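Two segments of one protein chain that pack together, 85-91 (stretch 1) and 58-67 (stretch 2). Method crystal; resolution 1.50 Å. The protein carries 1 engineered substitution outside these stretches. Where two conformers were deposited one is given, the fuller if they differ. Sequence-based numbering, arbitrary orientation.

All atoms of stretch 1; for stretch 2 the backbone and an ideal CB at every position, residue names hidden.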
# COMPACT_ATOMS: atom_id res chain seq x y z
N ASP A 85 21.52 6.08 -5.94
CA ASP A 85 22.68 6.89 -5.57
C ASP A 85 22.98 7.99 -6.59
O ASP A 85 23.85 8.82 -6.37
CB ASP A 85 23.91 6.01 -5.35
CG ASP A 85 23.79 5.15 -4.10
OD1 ASP A 85 23.76 5.72 -2.99
OD2 ASP A 85 23.72 3.91 -4.22
N ASP A 86 22.24 8.01 -7.71
CA ASP A 86 22.38 9.09 -8.68
C ASP A 86 21.82 10.40 -8.13
O ASP A 86 22.19 11.48 -8.60
CB ASP A 86 21.67 8.76 -9.99
CG ASP A 86 22.30 7.59 -10.72
OD1 ASP A 86 23.47 7.26 -10.44
OD2 ASP A 86 21.62 7.01 -11.59
N THR A 87 20.94 10.30 -7.15
CA THR A 87 20.31 11.48 -6.56
C THR A 87 20.48 11.42 -5.05
O THR A 87 19.76 10.69 -4.37
CB THR A 87 18.81 11.59 -6.91
OG1 THR A 87 18.64 11.35 -8.32
CG2 THR A 87 18.28 12.97 -6.59
N THR A 88 21.44 12.18 -4.54
CA THR A 88 21.84 12.06 -3.14
C THR A 88 21.51 13.33 -2.36
O THR A 88 21.83 14.44 -2.79
CB THR A 88 23.35 11.76 -3.03
OG1 THR A 88 23.64 10.50 -3.65
CG2 THR A 88 23.78 11.71 -1.56
N PHE A 89 20.86 13.15 -1.21
CA PHE A 89 20.62 14.24 -0.27
C PHE A 89 21.62 14.17 0.86
O PHE A 89 21.71 13.14 1.55
CB PHE A 89 19.22 14.17 0.37
CG PHE A 89 18.07 14.52 -0.55
CD1 PHE A 89 18.25 14.75 -1.90
CD2 PHE A 89 16.79 14.62 -0.02
CE1 PHE A 89 17.17 15.08 -2.72
CE2 PHE A 89 15.71 14.94 -0.82
CZ PHE A 89 15.89 15.17 -2.17
N ASN A 90 22.38 15.24 1.06
CA ASN A 90 23.04 15.43 2.34
C ASN A 90 22.01 16.11 3.21
O ASN A 90 21.84 17.34 3.19
CB ASN A 90 24.33 16.23 2.17
CG ASN A 90 25.37 15.43 1.44
OD1 ASN A 90 25.57 14.24 1.74
ND2 ASN A 90 26.01 16.04 0.45
N GLY A 91 21.27 15.28 3.94
CA GLY A 91 20.07 15.71 4.61
C GLY A 91 19.06 14.58 4.68
O GLY A 91 19.44 13.41 4.60
N UNK A 58 10.20 16.24 -7.43
CA UNK A 58 11.10 15.43 -8.24
C UNK A 58 12.47 16.06 -8.31
O UNK A 58 12.59 17.24 -8.61
CB UNK A 58 10.54 15.24 -9.65
N UNK A 59 13.50 15.27 -8.05
CA UNK A 59 14.86 15.80 -8.01
C UNK A 59 15.75 15.20 -9.09
O UNK A 59 15.93 13.97 -9.15
CB UNK A 59 15.48 15.55 -6.63
N UNK A 60 16.29 16.06 -9.95
CA UNK A 60 17.20 15.62 -11.01
C UNK A 60 18.48 15.05 -10.40
O UNK A 60 18.87 15.41 -9.28
CB UNK A 60 17.53 16.78 -11.96
N UNK A 61 19.14 14.13 -11.13
CA UNK A 61 20.37 13.54 -10.59
C UNK A 61 21.41 14.58 -10.18
O UNK A 61 21.58 15.61 -10.84
CB UNK A 61 20.98 12.59 -11.62
N UNK A 62 22.10 14.29 -9.07
CA UNK A 62 23.10 15.18 -8.54
C UNK A 62 23.16 15.07 -7.03
O UNK A 62 22.65 14.11 -6.45
CB UNK A 62 22.82 16.62 -8.96
N UNK A 63 23.77 16.07 -6.40
CA UNK A 63 23.93 16.09 -4.95
C UNK A 63 23.30 17.35 -4.37
O UNK A 63 23.54 18.46 -4.85
CB UNK A 63 25.41 16.01 -4.57
N UNK A 64 22.48 17.15 -3.34
CA UNK A 64 21.73 18.23 -2.71
C UNK A 64 22.18 18.37 -1.28
O UNK A 64 22.30 17.38 -0.57
CB UNK A 64 20.22 17.98 -2.78
N UNK A 65 22.45 19.61 -0.86
CA UNK A 65 22.93 19.87 0.49
C UNK A 65 21.93 20.66 1.31
O UNK A 65 21.05 21.33 0.75
CB UNK A 65 24.26 20.62 0.44
N UNK A 66 22.08 20.59 2.63
CA UNK A 66 21.31 21.42 3.55
C UNK A 66 19.82 21.26 3.33
O UNK A 66 19.08 22.24 3.30
CB UNK A 66 21.70 22.89 3.40
N UNK A 67 19.38 20.02 3.17
CA UNK A 67 17.98 19.79 2.90
C UNK A 67 17.34 18.90 3.96
O UNK A 67 17.86 17.85 4.30
CB UNK A 67 17.81 19.17 1.51

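Stretch 1 offers a short parallel partner strand, with T87 and F89 on one face of the sheet and T88 on the other, so the side chains of stretch 2 should follow the same alternation.

Position 58 lies out of reach of stretch 1, which leaves its choice open; the deposited residue is M58. At 59 the CA-to-CB bond points toward stretch 1, and the ideal CB sits 3.8 Å from T87 CG2 and 4.3 Å from F89 CE1. Any sizeable apolar side chain would suit, aliphatic or aromatic. It is F59, whose face receives the edge of the F89 ring, with centroids 4.8 Å apart and planes at 67°; F59 CD2 comes 3.7 Å from F89 CZ.

Position 60 points away, with nothing of stretch 1 near its CB, so a polar or charged chain is as good as any. K60 takes the place, extended beyond its first torsion. At 61, phi near -54° and psi near 142° are compatible with proline, and the ideal CB lies 3.4 Å from D86 O, where a compact side chain is the modest choice. P61 is deposited, its CA 3.6 Å from T87 OG1.

Position 62 is settled by its backbone: at phi 148° and psi -162° a CB would be jammed against the preceding carbonyl oxygen, which calls for glycine. G62 opens the ladder, its N donating to D86 O at 2.9 Å and its O accepting from T88 N at 3.0 Å. Water 1 also donates to G62 O and lies 3.0 Å from T88 OG1, joining backbone to side chain.

Position 63 shares the face of T88, with its ideal CB 5.1 Å from N90 ND2. Small polar or beta-branched residues would fit. T63 brings CG2 to 3.5 Å from N90 ND2, a simple contact. Position 64 turns to the F89 side, its ideal CB 3.9 Å from F89 CD1; a large apolar or aromatic group could cover that ring. Y64 supplies an offset edge-to-face pair in which F89 again gives its edge, while Y64 CE1 lies 3.8 Å from T87 CG2. Its hydroxyl has a separate task, Y64 OH donating to K60 O at 2.6 Å. The ladder continues through Y64 N to T88 O at 2.8 Å and N90 N to Y64 O at 2.7 Å.

At 65 the CB points away, yet the amide of N90 is near enough for a flexible polar chain to return to it. N65 does so: N90 ND2 donates to N65 OD1 at 2.8 Å. Position 66, at phi 55° and psi 44°, has a left-handed backbone that glycine, asparagine or aspartate tolerates well, at a corner in the chain and a one-residue register shift. D66 points away from stretch 1.

Position 67 returns to the F89 side, its ideal CB 4.9 Å from F89 CD2, and invites a long aliphatic chain. I67 lays its CD1 over one face of F89, 3.9 Å from the ring centroid.

Stretch 2 58-67: MFKPGTYNDI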
# COMPACT_ATOMS: atom_id res chain seq x y z
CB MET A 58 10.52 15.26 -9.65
CG MET A 58 9.31 14.35 -9.72
SD MET A 58 9.79 12.64 -9.50
CE MET A 58 8.27 11.78 -9.89
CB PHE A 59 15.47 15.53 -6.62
CG PHE A 59 14.85 16.37 -5.53
CD1 PHE A 59 13.58 16.08 -5.04
CD2 PHE A 59 15.54 17.45 -5.00
CE1 PHE A 59 13.01 16.87 -4.04
CE2 PHE A 59 14.99 18.22 -4.00
CZ PHE A 59 13.72 17.94 -3.52
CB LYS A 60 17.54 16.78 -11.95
CG LYS A 60 16.35 17.37 -12.67
CD LYS A 60 16.78 18.34 -13.76
CE LYS A 60 15.58 18.80 -14.57
NZ LYS A 60 15.99 19.63 -15.75
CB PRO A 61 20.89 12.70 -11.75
CG PRO A 61 19.68 12.33 -12.51
CD PRO A 61 18.74 13.50 -12.40
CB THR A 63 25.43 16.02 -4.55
OG1 THR A 63 25.98 14.79 -5.04
CG2 THR A 63 25.60 16.08 -3.04
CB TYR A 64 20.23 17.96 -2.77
CG TYR A 64 19.72 17.89 -4.19
CD1 TYR A 64 19.81 16.70 -4.93
CD2 TYR A 64 19.17 19.01 -4.81
CE1 TYR A 64 19.36 16.64 -6.23
CE2 TYR A 64 18.71 18.95 -6.12
CZ TYR A 64 18.81 17.76 -6.82
OH TYR A 64 18.37 17.70 -8.12
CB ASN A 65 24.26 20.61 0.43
CG ASN A 65 25.30 19.84 -0.33
OD1 ASN A 65 25.71 18.77 0.10
ND2 ASN A 65 25.75 20.38 -1.46
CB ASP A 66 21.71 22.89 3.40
CG ASP A 66 23.22 23.08 3.40
OD1 ASP A 66 23.85 22.76 4.43
OD2 ASP A 66 23.77 23.54 2.38
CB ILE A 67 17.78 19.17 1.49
CG1 ILE A 67 16.29 18.96 1.19
CG2 ILE A 67 18.59 17.87 1.33
CD1 ILE A 67 16.04 18.49 -0.21
O HOH W 1 24.59 11.71 -6.20
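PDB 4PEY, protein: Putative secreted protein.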